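Local atomic coordinates of acyl-CoA dehydrogenase FadE3 (PDB entry 4IV6), a protein that belongs to the acyl-CoA dehydrogenase family, with the three-domain fold of that family, and carries bound dihydroflavine-adenine dinucleotide. Residues A137-V141 against N152-T156; H181-I186 against E231-Q237; V30-E34 against T348-R354; F21-V26 against L43-M47; V95-L100 against Y111-M115. Residue numbers count along the deposited sequence, not the author numbering.

Interaction 1 of 5, residues A137-V141 against N152-T156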
# COMPACT_ATOMS: atom_id res chain seq x y z
N ALA B 137 8.50 -16.21 -28.80
CA ALA B 137 8.05 -15.58 -30.03
C ALA B 137 9.16 -14.83 -30.77
O ALA B 137 8.87 -14.18 -31.77
CB ALA B 137 6.90 -14.64 -29.75
N MET B 138 10.41 -14.91 -30.30
CA MET B 138 11.49 -14.14 -30.88
C MET B 138 11.67 -14.46 -32.37
O MET B 138 11.37 -15.58 -32.82
CB MET B 138 12.80 -14.37 -30.14
CG MET B 138 13.40 -15.79 -30.28
SD MET B 138 15.05 -15.92 -29.53
CE MET B 138 14.67 -15.69 -27.81
N ARG B 139 12.15 -13.48 -33.11
CA ARG B 139 12.28 -13.58 -34.56
C ARG B 139 13.74 -13.79 -34.99
O ARG B 139 14.01 -14.19 -36.13
CB ARG B 139 11.67 -12.32 -35.18
CG ARG B 139 10.17 -12.20 -34.91
CD ARG B 139 9.62 -10.89 -35.44
NE ARG B 139 9.82 -10.78 -36.89
CZ ARG B 139 9.54 -9.70 -37.62
NH1 ARG B 139 9.01 -8.60 -37.06
NH2 ARG B 139 9.76 -9.74 -38.93
N THR B 140 14.69 -13.57 -34.08
CA THR B 140 16.08 -13.74 -34.45
C THR B 140 16.39 -15.21 -34.64
O THR B 140 16.20 -16.04 -33.73
CB THR B 140 17.03 -13.08 -33.44
OG1 THR B 140 16.72 -11.67 -33.26
CG2 THR B 140 18.46 -13.22 -33.91
N VAL B 141 16.90 -15.53 -35.82
CA VAL B 141 17.19 -16.89 -36.24
C VAL B 141 18.66 -17.06 -36.60
O VAL B 141 19.31 -16.11 -37.09
CB VAL B 141 16.37 -17.33 -37.48
CG1 VAL B 141 14.90 -17.42 -37.16
CG2 VAL B 141 16.59 -16.39 -38.68
N ASN B 152 20.03 -13.68 -38.70
CA ASN B 152 19.16 -12.61 -39.12
C ASN B 152 18.15 -12.25 -38.05
O ASN B 152 17.55 -13.13 -37.43
CB ASN B 152 18.39 -13.06 -40.37
CG ASN B 152 19.26 -13.06 -41.59
OD1 ASN B 152 19.61 -12.00 -42.09
ND2 ASN B 152 19.62 -14.26 -42.09
N GLY B 153 17.92 -10.96 -37.83
CA GLY B 153 16.92 -10.55 -36.90
C GLY B 153 17.27 -9.27 -36.18
O GLY B 153 18.07 -8.45 -36.67
N SER B 154 16.67 -9.06 -35.02
CA SER B 154 16.94 -7.86 -34.23
C SER B 154 16.71 -8.09 -32.74
O SER B 154 15.89 -8.92 -32.36
CB SER B 154 16.12 -6.66 -34.69
OG SER B 154 14.74 -6.92 -34.46
N LYS B 155 17.45 -7.33 -31.93
CA LYS B 155 17.29 -7.28 -30.47
C LYS B 155 17.20 -5.81 -30.10
O LYS B 155 17.60 -4.94 -30.86
CB LYS B 155 18.48 -7.91 -29.76
CG LYS B 155 18.72 -9.40 -30.04
CD LYS B 155 17.56 -10.28 -29.61
CE LYS B 155 17.92 -11.75 -29.64
NZ LYS B 155 16.73 -12.58 -29.35
N THR B 156 16.66 -5.51 -28.93
CA THR B 156 16.69 -4.15 -28.46
C THR B 156 16.80 -4.08 -26.95
O THR B 156 16.67 -5.10 -26.26
CB THR B 156 15.50 -3.34 -28.95
OG1 THR B 156 15.78 -1.95 -28.82
CG2 THR B 156 14.22 -3.70 -28.18
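Backbone pairing holds one end of this contact. Val141 and Asn152 form an antiparallel hydrogen-bonded pair. Val141 N donates to Asn152 O at 3.0 Å, and Asn152 N donates to Val141 O at 3.0 Å. Their side chains lie on the same face of the sheet, with Val141 CG2 4.1 Å from Asn152 CB. A CA-H...O contact extends the pairing by one residue, from Thr140 CA to Asn152 O at 3.4 Å.

Close backbone approach follows. The CA atoms of Thr140 and Gly153 are 4.1 Å apart. A CB on Gly153 would clash with Thr140 CA, and the backbone angles of Gly153 also call for glycine.

Polar side chains also take part. Ser154 N gives a weak hydrogen bond of 3.1 Å to Thr140 OG1. That hydroxyl is also hydrogen-bonded to Glu128, which forms a salt bridge with Lys155 as well. Van der Waals contact completes the set: Met138 SD lies 3.7 Å from Lys155 NZ, beside the buried lysine chain.

Strand 148-159 also pairs with strand 211-216. The contact thus marks where an incoming loop joins the antiparallel sheet of the beta-rich middle domain, characteristic of acyl-CoA dehydrogenases.

Interaction 2 of 5, residues H181-I186 against E231-Q237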
# COMPACT_ATOMS: atom_id res chain seq x y z
N HIS B 181 10.21 -24.85 -27.81
CA HIS B 181 11.24 -24.28 -26.93
C HIS B 181 12.60 -24.95 -27.15
O HIS B 181 13.65 -24.36 -26.85
CB HIS B 181 10.79 -24.33 -25.46
CG HIS B 181 10.78 -25.69 -24.86
ND1 HIS B 181 9.65 -26.49 -24.83
CD2 HIS B 181 11.76 -26.40 -24.25
CE1 HIS B 181 9.94 -27.64 -24.24
NE2 HIS B 181 11.21 -27.61 -23.88
N LYS B 182 12.59 -26.15 -27.73
CA LYS B 182 13.82 -26.84 -28.08
C LYS B 182 14.49 -26.30 -29.35
O LYS B 182 15.52 -26.81 -29.75
CB LYS B 182 13.56 -28.35 -28.23
CG LYS B 182 13.22 -29.07 -26.92
CD LYS B 182 14.32 -28.97 -25.85
CE LYS B 182 15.69 -29.44 -26.35
NZ LYS B 182 16.72 -29.49 -25.26
N GLY B 183 13.92 -25.29 -29.97
CA GLY B 183 14.58 -24.63 -31.09
C GLY B 183 15.45 -23.42 -30.74
O GLY B 183 15.98 -22.75 -31.64
N VAL B 184 15.60 -23.12 -29.46
CA VAL B 184 16.29 -21.90 -28.99
C VAL B 184 17.63 -22.22 -28.36
O VAL B 184 17.71 -23.09 -27.49
CB VAL B 184 15.41 -21.12 -27.98
CG1 VAL B 184 16.15 -19.96 -27.38
CG2 VAL B 184 14.17 -20.59 -28.71
N SER B 185 18.66 -21.51 -28.79
CA SER B 185 20.02 -21.71 -28.33
C SER B 185 20.65 -20.38 -28.01
O SER B 185 20.07 -19.33 -28.28
CB SER B 185 20.86 -22.40 -29.42
OG SER B 185 20.22 -23.58 -29.87
N ILE B 186 21.83 -20.43 -27.42
CA ILE B 186 22.61 -19.23 -27.17
C ILE B 186 23.92 -19.33 -27.95
O ILE B 186 24.60 -20.35 -27.90
CB ILE B 186 22.88 -19.07 -25.69
CG1 ILE B 186 21.56 -18.78 -24.94
CG2 ILE B 186 23.90 -17.96 -25.45
CD1 ILE B 186 21.72 -18.81 -23.42
N GLU B 231 22.44 -27.81 -29.59
CA GLU B 231 21.41 -26.80 -29.82
C GLU B 231 20.17 -27.11 -29.01
O GLU B 231 19.93 -28.27 -28.65
CB GLU B 231 21.03 -26.76 -31.30
CG GLU B 231 22.19 -26.35 -32.19
CD GLU B 231 21.83 -26.37 -33.66
OE1 GLU B 231 20.74 -26.90 -33.97
OE2 GLU B 231 22.63 -25.84 -34.48
N GLY B 232 19.38 -26.08 -28.71
CA GLY B 232 18.10 -26.26 -28.08
C GLY B 232 18.05 -26.23 -26.57
O GLY B 232 17.04 -26.67 -25.99
N ARG B 233 19.11 -25.73 -25.93
CA ARG B 233 19.18 -25.65 -24.47
C ARG B 233 19.23 -24.23 -23.93
O ARG B 233 19.50 -24.00 -22.72
CB ARG B 233 20.41 -26.39 -23.99
CG ARG B 233 20.40 -27.82 -24.45
CD ARG B 233 21.36 -28.66 -23.67
NE ARG B 233 21.20 -30.05 -24.07
CZ ARG B 233 21.62 -31.09 -23.37
NH1 ARG B 233 22.27 -30.93 -22.22
NH2 ARG B 233 21.40 -32.31 -23.84
N GLY B 234 18.97 -23.28 -24.82
CA GLY B 234 19.03 -21.88 -24.49
C GLY B 234 18.22 -21.46 -23.29
O GLY B 234 18.74 -20.76 -22.44
N PHE B 235 16.95 -21.88 -23.20
CA PHE B 235 16.11 -21.51 -22.06
C PHE B 235 16.61 -22.11 -20.75
O PHE B 235 16.66 -21.42 -19.73
CB PHE B 235 14.63 -21.88 -22.30
CG PHE B 235 13.92 -20.93 -23.25
CD1 PHE B 235 13.84 -19.58 -22.96
CD2 PHE B 235 13.36 -21.39 -24.43
CE1 PHE B 235 13.22 -18.70 -23.86
CE2 PHE B 235 12.73 -20.53 -25.31
CZ PHE B 235 12.65 -19.18 -25.03
N ALA B 236 17.00 -23.37 -20.77
CA ALA B 236 17.54 -24.01 -19.59
C ALA B 236 18.79 -23.29 -19.11
O ALA B 236 18.96 -23.03 -17.91
CB ALA B 236 17.85 -25.48 -19.88
N GLN B 237 19.68 -22.96 -20.04
CA GLN B 237 20.91 -22.25 -19.71
C GLN B 237 20.60 -20.87 -19.15
O GLN B 237 21.16 -20.51 -18.10
CB GLN B 237 21.81 -22.11 -20.93
CG GLN B 237 22.36 -23.44 -21.46
CD GLN B 237 22.96 -23.31 -22.85
OE1 GLN B 237 22.69 -22.36 -23.58
NE2 GLN B 237 23.79 -24.27 -23.21
O HOH W 1 15.77 -23.77 -25.32
O HOH W 2 19.26 -30.14 -26.62
O HOH W 3 23.12 -22.76 -26.21
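Three direct hydrogen bonds tie residues 182-185, at and just before the start of strand 184-190, to Gly232 and Gly234, at and just before the start of helix 234-270. Gly234 N donates to Val184 O at 3.0 Å. This gives an amide of the first helical turn an acceptor from the strand. Gly232 N donates to Ser185 OG at 2.9 Å, and the same hydroxyl is hydrogen-bonded to Thr173. Lys182 NZ reaches Gly232 O at 2.9 Å.

Waters serve several other groups. Water 1 accepts from Phe235 N at 3.1 Å and lies 2.7 Å from His181 O and 3.0 Å from Val184 O. Water 2 accepts from Lys182 NZ at 3.0 Å and Arg233 NE at 3.2 Å, and donates to Glu231 O at 2.8 Å. Water 3 accepts from Ile186 N at 2.9 Å and lies 2.7 Å from Gln237 OE1. Glu231 OE2 is hydrogen-bonded to the Tyr149 hydroxyl.

Apolar contact adds to this: Val184 CG2 meets Phe235 CE2 at 3.7 Å. A CB on Gly232 would clash with Lys182 O, in the 3-10 segment before the strand, and one on Gly234 with Val184 O.

The chemistry is that of a hydrated polar joint, linking the middle and C-terminal domains.

Interaction 3 of 5, residues V30-E34 against T348-R354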
# COMPACT_ATOMS: atom_id res chain seq x y z
N VAL B 30 29.66 12.15 -10.42
CA VAL B 30 28.47 11.48 -10.93
C VAL B 30 27.42 12.46 -11.45
O VAL B 30 26.88 12.27 -12.54
CB VAL B 30 27.92 10.45 -9.90
CG1 VAL B 30 27.46 11.12 -8.61
CG2 VAL B 30 26.78 9.66 -10.49
N ARG B 31 27.18 13.57 -10.74
CA ARG B 31 26.14 14.49 -11.21
C ARG B 31 26.44 15.00 -12.60
O ARG B 31 25.58 14.93 -13.45
CB ARG B 31 25.91 15.66 -10.25
CG ARG B 31 24.75 16.58 -10.73
CD ARG B 31 24.50 17.81 -9.86
NE ARG B 31 24.93 17.51 -8.51
CZ ARG B 31 24.28 16.76 -7.64
NH1 ARG B 31 23.07 16.27 -7.93
NH2 ARG B 31 24.81 16.54 -6.45
N GLU B 32 27.64 15.51 -12.82
CA GLU B 32 27.98 16.10 -14.10
C GLU B 32 27.92 15.04 -15.19
O GLU B 32 27.36 15.28 -16.25
CB GLU B 32 29.37 16.75 -14.05
N LEU B 33 28.50 13.88 -14.95
CA LEU B 33 28.51 12.84 -15.96
C LEU B 33 27.09 12.37 -16.28
O LEU B 33 26.72 12.34 -17.44
CB LEU B 33 29.33 11.63 -15.51
CG LEU B 33 30.85 11.81 -15.25
CD1 LEU B 33 31.36 10.58 -14.54
CD2 LEU B 33 31.64 12.06 -16.53
N GLU B 34 26.31 12.04 -15.23
CA GLU B 34 24.95 11.42 -15.35
C GLU B 34 24.03 12.39 -16.02
O GLU B 34 23.29 12.01 -16.93
CB GLU B 34 24.39 11.01 -13.97
CG GLU B 34 23.16 10.06 -13.95
CD GLU B 34 21.83 10.75 -14.15
OE1 GLU B 34 21.72 11.97 -13.92
OE2 GLU B 34 20.85 10.06 -14.51
N THR B 348 17.44 18.97 -9.25
CA THR B 348 18.52 18.13 -9.79
C THR B 348 19.89 18.49 -9.22
O THR B 348 20.88 17.85 -9.59
CB THR B 348 18.62 18.19 -11.32
OG1 THR B 348 18.87 19.54 -11.72
CG2 THR B 348 17.35 17.72 -11.97
N GLU B 349 19.95 19.48 -8.32
CA GLU B 349 21.13 19.78 -7.51
C GLU B 349 21.21 18.90 -6.25
O GLU B 349 22.25 18.86 -5.59
CB GLU B 349 21.18 21.27 -7.14
CG GLU B 349 21.56 22.12 -8.35
CD GLU B 349 21.33 23.62 -8.24
OE1 GLU B 349 21.77 24.32 -9.18
OE2 GLU B 349 20.71 24.13 -7.27
N TYR B 350 20.14 18.17 -5.96
CA TYR B 350 20.14 17.12 -4.93
C TYR B 350 20.08 15.77 -5.66
O TYR B 350 19.80 15.71 -6.86
CB TYR B 350 18.93 17.30 -3.99
CG TYR B 350 19.04 18.54 -3.14
CD1 TYR B 350 18.91 19.79 -3.71
CD2 TYR B 350 19.31 18.45 -1.77
CE1 TYR B 350 19.03 20.93 -2.95
CE2 TYR B 350 19.45 19.61 -0.99
CZ TYR B 350 19.30 20.84 -1.60
OH TYR B 350 19.40 22.00 -0.89
N ASP B 351 20.41 14.70 -4.95
CA ASP B 351 20.63 13.40 -5.59
C ASP B 351 19.39 12.50 -5.58
O ASP B 351 19.33 11.53 -6.34
CB ASP B 351 21.80 12.68 -4.91
CG ASP B 351 23.15 13.38 -5.14
OD1 ASP B 351 23.29 14.11 -6.15
OD2 ASP B 351 24.07 13.18 -4.33
N VAL B 352 18.42 12.79 -4.72
CA VAL B 352 17.30 11.90 -4.54
C VAL B 352 16.47 11.78 -5.83
O VAL B 352 15.89 10.75 -6.08
CB VAL B 352 16.42 12.21 -3.29
CG1 VAL B 352 17.18 11.88 -2.01
CG2 VAL B 352 15.97 13.68 -3.24
N GLU B 353 16.43 12.82 -6.67
CA GLU B 353 15.70 12.73 -7.93
C GLU B 353 16.33 11.71 -8.86
O GLU B 353 15.64 11.04 -9.59
CB GLU B 353 15.58 14.08 -8.63
CG GLU B 353 16.88 14.66 -9.16
CD GLU B 353 17.23 14.23 -10.58
OE1 GLU B 353 18.44 14.14 -10.90
OE2 GLU B 353 16.31 14.02 -11.38
N ARG B 354 17.66 11.57 -8.80
CA ARG B 354 18.33 10.58 -9.61
C ARG B 354 17.96 9.16 -9.14
O ARG B 354 17.71 8.28 -9.98
CB ARG B 354 19.85 10.76 -9.57
CG ARG B 354 20.54 9.84 -10.54
CD ARG B 354 21.88 9.35 -10.11
NE ARG B 354 22.71 10.23 -9.27
CZ ARG B 354 23.60 9.73 -8.41
NH1 ARG B 354 23.73 8.39 -8.27
NH2 ARG B 354 24.37 10.53 -7.69
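Arg31, Arg354 and Val30 carry most of this contact. Arg31 extends from helix 30-35 to the turn before helix 352-364. Its guanidinium forms a salt bridge with Asp351, with Arg31 NH1 2.8 Å and NH2 2.9 Å from Asp351 OD1. Both hydrogen bonds are weak in angle. Arg31 NH1 also donates to Thr348 O at 3.2 Å. Glu349 O lies over one guanidinium face, 3.6 Å from Arg31 NH2.

Arg354 points back toward the first helix. Val30 CG2 lies over one face of its guanidinium, and Val30 CG1 is 3.3 Å from Arg354 NH2. Arg354 NH1 is hydrogen-bonded to Gly81. Glu34 touches the arginine chain, its CD 3.9 Å from Arg354 CG, but its carboxylate forms a salt bridge with Arg357.

The contact joins the N-terminal and C-terminal helical domains. Asp351 also touches helix 234-270. Glu349 forms a salt bridge with Arg199 of the second subunit. Within the same chain, helix 30-35 rests on the loop at Trp82, between helices 68-81 and 83-102.

Interaction 4 of 5, residues F21-V26 against L43-M47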
# COMPACT_ATOMS: atom_id res chain seq x y z
N PHE B 21 36.19 3.68 -3.46
CA PHE B 21 36.14 4.12 -4.86
C PHE B 21 34.86 4.92 -5.09
O PHE B 21 34.89 5.97 -5.73
CB PHE B 21 36.18 2.88 -5.77
CG PHE B 21 35.68 3.11 -7.18
CD1 PHE B 21 36.41 3.84 -8.08
CD2 PHE B 21 34.53 2.48 -7.62
CE1 PHE B 21 35.95 4.01 -9.39
CE2 PHE B 21 34.08 2.63 -8.93
CZ PHE B 21 34.79 3.39 -9.81
N VAL B 22 33.77 4.45 -4.50
CA VAL B 22 32.49 5.14 -4.65
C VAL B 22 32.53 6.51 -3.94
O VAL B 22 32.17 7.51 -4.55
CB VAL B 22 31.32 4.26 -4.19
CG1 VAL B 22 30.06 5.09 -3.91
CG2 VAL B 22 31.06 3.20 -5.23
N GLU B 23 32.99 6.54 -2.70
CA GLU B 23 33.08 7.76 -1.95
C GLU B 23 34.06 8.78 -2.55
O GLU B 23 33.73 9.92 -2.66
CB GLU B 23 33.47 7.49 -0.49
CG GLU B 23 32.43 6.71 0.31
CD GLU B 23 31.15 7.50 0.47
OE1 GLU B 23 31.21 8.60 1.01
OE2 GLU B 23 30.11 7.04 -0.03
N LYS B 24 35.25 8.34 -2.97
CA LYS B 24 36.30 9.29 -3.40
C LYS B 24 36.30 9.59 -4.90
O LYS B 24 36.62 10.71 -5.31
CB LYS B 24 37.68 8.76 -3.03
CG LYS B 24 37.85 8.33 -1.57
CD LYS B 24 37.70 9.48 -0.60
CE LYS B 24 37.83 9.00 0.86
NZ LYS B 24 39.17 8.44 1.18
N GLN B 25 35.93 8.61 -5.71
CA GLN B 25 36.02 8.78 -7.17
C GLN B 25 34.67 8.94 -7.84
O GLN B 25 34.53 9.76 -8.73
CB GLN B 25 36.83 7.65 -7.78
CG GLN B 25 38.12 7.37 -7.00
CD GLN B 25 39.10 6.46 -7.71
OE1 GLN B 25 39.35 6.60 -8.89
NE2 GLN B 25 39.68 5.53 -6.97
N VAL B 26 33.67 8.18 -7.44
CA VAL B 26 32.39 8.24 -8.14
C VAL B 26 31.56 9.46 -7.75
O VAL B 26 31.17 10.27 -8.61
CB VAL B 26 31.54 6.97 -7.90
CG1 VAL B 26 30.19 7.09 -8.60
CG2 VAL B 26 32.29 5.75 -8.38
N LEU B 43 36.05 5.99 -14.69
CA LEU B 43 35.50 5.19 -13.61
C LEU B 43 35.49 3.68 -13.98
O LEU B 43 35.88 2.84 -13.18
CB LEU B 43 34.09 5.67 -13.24
CG LEU B 43 34.02 7.10 -12.67
CD1 LEU B 43 32.58 7.51 -12.40
CD2 LEU B 43 34.86 7.24 -11.40
N ILE B 44 35.07 3.37 -15.20
CA ILE B 44 34.99 1.98 -15.61
C ILE B 44 36.39 1.36 -15.70
O ILE B 44 36.59 0.20 -15.32
CB ILE B 44 34.17 1.84 -16.92
CG1 ILE B 44 32.69 2.03 -16.60
CG2 ILE B 44 34.37 0.47 -17.54
CD1 ILE B 44 31.78 1.97 -17.81
N GLU B 45 37.37 2.13 -16.15
CA GLU B 45 38.75 1.67 -16.21
C GLU B 45 39.28 1.34 -14.81
O GLU B 45 39.92 0.32 -14.63
CB GLU B 45 39.61 2.71 -16.92
CG GLU B 45 40.93 2.20 -17.42
CD GLU B 45 40.81 1.10 -18.48
OE1 GLU B 45 39.84 1.02 -19.27
OE2 GLU B 45 41.75 0.30 -18.51
N THR B 46 38.98 2.18 -13.84
CA THR B 46 39.35 1.90 -12.46
C THR B 46 38.65 0.62 -11.99
O THR B 46 39.23 -0.19 -11.29
CB THR B 46 39.01 3.08 -11.53
OG1 THR B 46 39.74 4.25 -11.97
CG2 THR B 46 39.37 2.76 -10.08
N MET B 47 37.40 0.42 -12.41
CA MET B 47 36.70 -0.82 -12.06
C MET B 47 37.39 -2.04 -12.64
O MET B 47 37.53 -3.06 -11.96
CB MET B 47 35.24 -0.77 -12.52
CG MET B 47 34.45 0.23 -11.70
SD MET B 47 32.86 0.65 -12.44
CE MET B 47 32.10 -0.95 -12.59
O HOH W 4 38.45 6.38 -11.14
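The most unusual feature is a wider pi-type turn at residues 22-26, at the end of helix 9-26. Phe21 O accepts from both Gln25 N at 2.8 Å and Val26 N at 3.0 Å. The contact is an antiparallel helix pair in the alpha-helical N-terminal domain of the acyl-CoA dehydrogenase fold. The N-to-C directions of the two short segments are 145° apart, with their axes 11.5 Å apart at closest approach. No direct hydrogen bond crosses between them.

Phe21 fills much of the gap. Its CE1 lies 3.7 Å from Thr46 CG2 and 4.0 Å from Leu43 CD2. Phe21 CE2 lies 3.7 Å from Met47 CG. Met47 SD is 5.3 Å from the centroid of the Phe21 ring, an oblique Met-aromatic contact. The tip of Leu43 reaches the last turn of helix 9-26. Its CD2 is 3.7 Å from Gln25 O and 4.2 Å from Val26 CG2, so the leucine meets the widened turn itself.

Helices 68-81 and 83-102 pack against the same side chains. Leu78 touches Phe21 and Met47, and Leu85 touches Val26 and Met47.

The exposed margin is polar. Thr46 OG1 is hydrogen-bonded to Glu42 O within its own helix. Water 4 bridges the two helices there, donating to Gln25 OE1 at 2.4 Å and lying 2.6 Å from Thr46 OG1.

Interaction 5 of 5, residues V95-L100 against Y111-M115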
# COMPACT_ATOMS: atom_id res chain seq x y z
N VAL B 95 27.28 -13.63 -18.32
CA VAL B 95 27.95 -14.35 -19.42
C VAL B 95 29.14 -15.14 -18.89
O VAL B 95 29.36 -16.28 -19.32
CB VAL B 95 28.43 -13.42 -20.56
CG1 VAL B 95 29.21 -14.21 -21.61
CG2 VAL B 95 27.26 -12.72 -21.20
N SER B 96 29.91 -14.55 -17.96
CA SER B 96 31.00 -15.25 -17.32
C SER B 96 30.50 -16.57 -16.75
O SER B 96 31.10 -17.62 -16.95
CB SER B 96 31.67 -14.41 -16.21
OG SER B 96 32.26 -13.21 -16.69
N LYS B 97 29.39 -16.53 -16.03
CA LYS B 97 28.83 -17.74 -15.44
C LYS B 97 28.36 -18.76 -16.47
O LYS B 97 28.58 -19.96 -16.31
CB LYS B 97 27.69 -17.36 -14.50
CG LYS B 97 27.07 -18.52 -13.73
CD LYS B 97 27.95 -18.98 -12.59
CE LYS B 97 27.24 -20.02 -11.74
NZ LYS B 97 28.15 -20.58 -10.70
N LEU B 98 27.67 -18.30 -17.51
CA LEU B 98 27.24 -19.21 -18.56
C LEU B 98 28.41 -19.96 -19.22
O LEU B 98 28.32 -21.16 -19.49
CB LEU B 98 26.44 -18.48 -19.64
CG LEU B 98 25.10 -17.94 -19.17
CD1 LEU B 98 24.44 -17.20 -20.32
CD2 LEU B 98 24.21 -19.05 -18.63
N LEU B 99 29.50 -19.24 -19.48
CA LEU B 99 30.71 -19.84 -20.01
C LEU B 99 31.26 -20.90 -19.07
O LEU B 99 31.59 -22.01 -19.49
CB LEU B 99 31.78 -18.78 -20.28
CG LEU B 99 31.71 -18.03 -21.61
CD1 LEU B 99 32.53 -16.74 -21.55
CD2 LEU B 99 32.22 -18.91 -22.73
N LEU B 100 31.36 -20.58 -17.79
CA LEU B 100 31.84 -21.56 -16.83
C LEU B 100 30.92 -22.78 -16.76
O LEU B 100 31.39 -23.89 -16.75
CB LEU B 100 31.99 -20.95 -15.47
CG LEU B 100 33.19 -20.01 -15.41
CD1 LEU B 100 32.99 -19.04 -14.27
CD2 LEU B 100 34.50 -20.78 -15.27
N TYR B 111 37.87 -16.75 -24.09
CA TYR B 111 37.18 -15.55 -23.63
C TYR B 111 37.40 -15.13 -22.16
O TYR B 111 37.54 -13.94 -21.88
CB TYR B 111 35.68 -15.72 -23.87
CG TYR B 111 35.30 -15.75 -25.33
CD1 TYR B 111 35.75 -14.75 -26.22
CD2 TYR B 111 34.47 -16.73 -25.83
CE1 TYR B 111 35.40 -14.77 -27.57
CE2 TYR B 111 34.13 -16.76 -27.17
CZ TYR B 111 34.59 -15.79 -28.04
OH TYR B 111 34.22 -15.83 -29.37
N LEU B 112 37.40 -16.10 -21.23
CA LEU B 112 37.43 -15.78 -19.79
C LEU B 112 38.65 -15.03 -19.28
O LEU B 112 38.49 -14.15 -18.41
CB LEU B 112 37.18 -17.03 -18.93
CG LEU B 112 35.78 -17.64 -19.01
CD1 LEU B 112 35.66 -18.85 -18.10
CD2 LEU B 112 34.71 -16.61 -18.64
N PRO B 113 39.86 -15.32 -19.81
CA PRO B 113 41.00 -14.53 -19.33
C PRO B 113 40.91 -13.03 -19.64
O PRO B 113 41.18 -12.21 -18.76
CB PRO B 113 42.22 -15.20 -20.00
CG PRO B 113 41.78 -16.62 -20.20
CD PRO B 113 40.32 -16.46 -20.63
N ARG B 114 40.50 -12.66 -20.85
CA ARG B 114 40.35 -11.25 -21.18
C ARG B 114 39.08 -10.65 -20.57
O ARG B 114 39.02 -9.46 -20.32
CB ARG B 114 40.34 -11.04 -22.67
CG ARG B 114 41.69 -11.22 -23.34
CD ARG B 114 41.51 -11.02 -24.83
NE ARG B 114 40.74 -12.13 -25.41
CZ ARG B 114 39.94 -12.03 -26.47
NH1 ARG B 114 39.30 -13.12 -26.93
NH2 ARG B 114 39.75 -10.86 -27.07
N MET B 115 38.07 -11.47 -20.33
CA MET B 115 36.89 -11.00 -19.60
C MET B 115 37.22 -10.62 -18.15
O MET B 115 36.74 -9.63 -17.64
CB MET B 115 35.77 -12.02 -19.64
CG MET B 115 35.10 -12.07 -21.00
SD MET B 115 33.86 -13.36 -21.15
CE MET B 115 32.63 -12.74 -20.00
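Val95 opens the contact with a light touch: its CG1 lies 4.1 Å from Met115 CE. The same valine side chain also meets Ala122 and Met124 of strand 122-125, so it sits between helix and sheet.

Ser96 comes next, where the backbones are closest. Ser96 CA is 6.9 Å from Leu112 CA. Ser96 OG is 3.4 Å from Met115 CE, a van der Waals contact. The hydroxyl is hydrogen-bonded to His92 O, one turn back in its own helix. Leu112 CD2 lies 4.1 Å from Ser96 O.

One turn on from Val95, Leu99 points toward the second helix and meets three residues there. Its CD1 is 3.6 Å from Leu112 CD2, 3.7 Å from Met115 SD and 4.0 Å from Tyr111 CB. Leu99 CD2 lies at the edge of the Tyr111 ring. The hydroxyl of Tyr111 is hydrogen-bonded to Glu190.

Leu100 closes the set. Its CD2 is 3.6 Å from Leu112 CD1, so Leu112 has both Leu99 and Leu100 as neighbours.

No hydrogen bond crosses the contact. The segment axes approach to 10.8 Å, with N-to-C directions 152° apart. Helices 83-102 and 105-116 follow each other in the chain. They form an antiparallel helical hairpin with an apolar interface, within the helical N-terminal domain of the acyl-CoA dehydrogenase fold.

How the interactions relate
Interactions 3 and 4 are neighbours, with centres 16 Å apart. Helix 30-35 lies in sequence between the two helices of interaction 4, and Leu33 CD1 touches Leu43 CD1 at 3.9 Å. Interactions 2 and 5 also touch, through Gln237 O and Leu98 CD2 at 3.4 Å. Interactions 1 and 2 have centres 14 Å apart but do not touch. Interaction 3 lies across the chain's centre from interaction 2, with centres about 41 Å apart. A bound dihydroflavine-adenine dinucleotide lies about 7 Å from the Lys155 side chain in interaction 1. The side chains of Tyr350 in interaction 3 and Val95 in interaction 5 each lie about 9 Å from a bound molecule, not necessarily the same one.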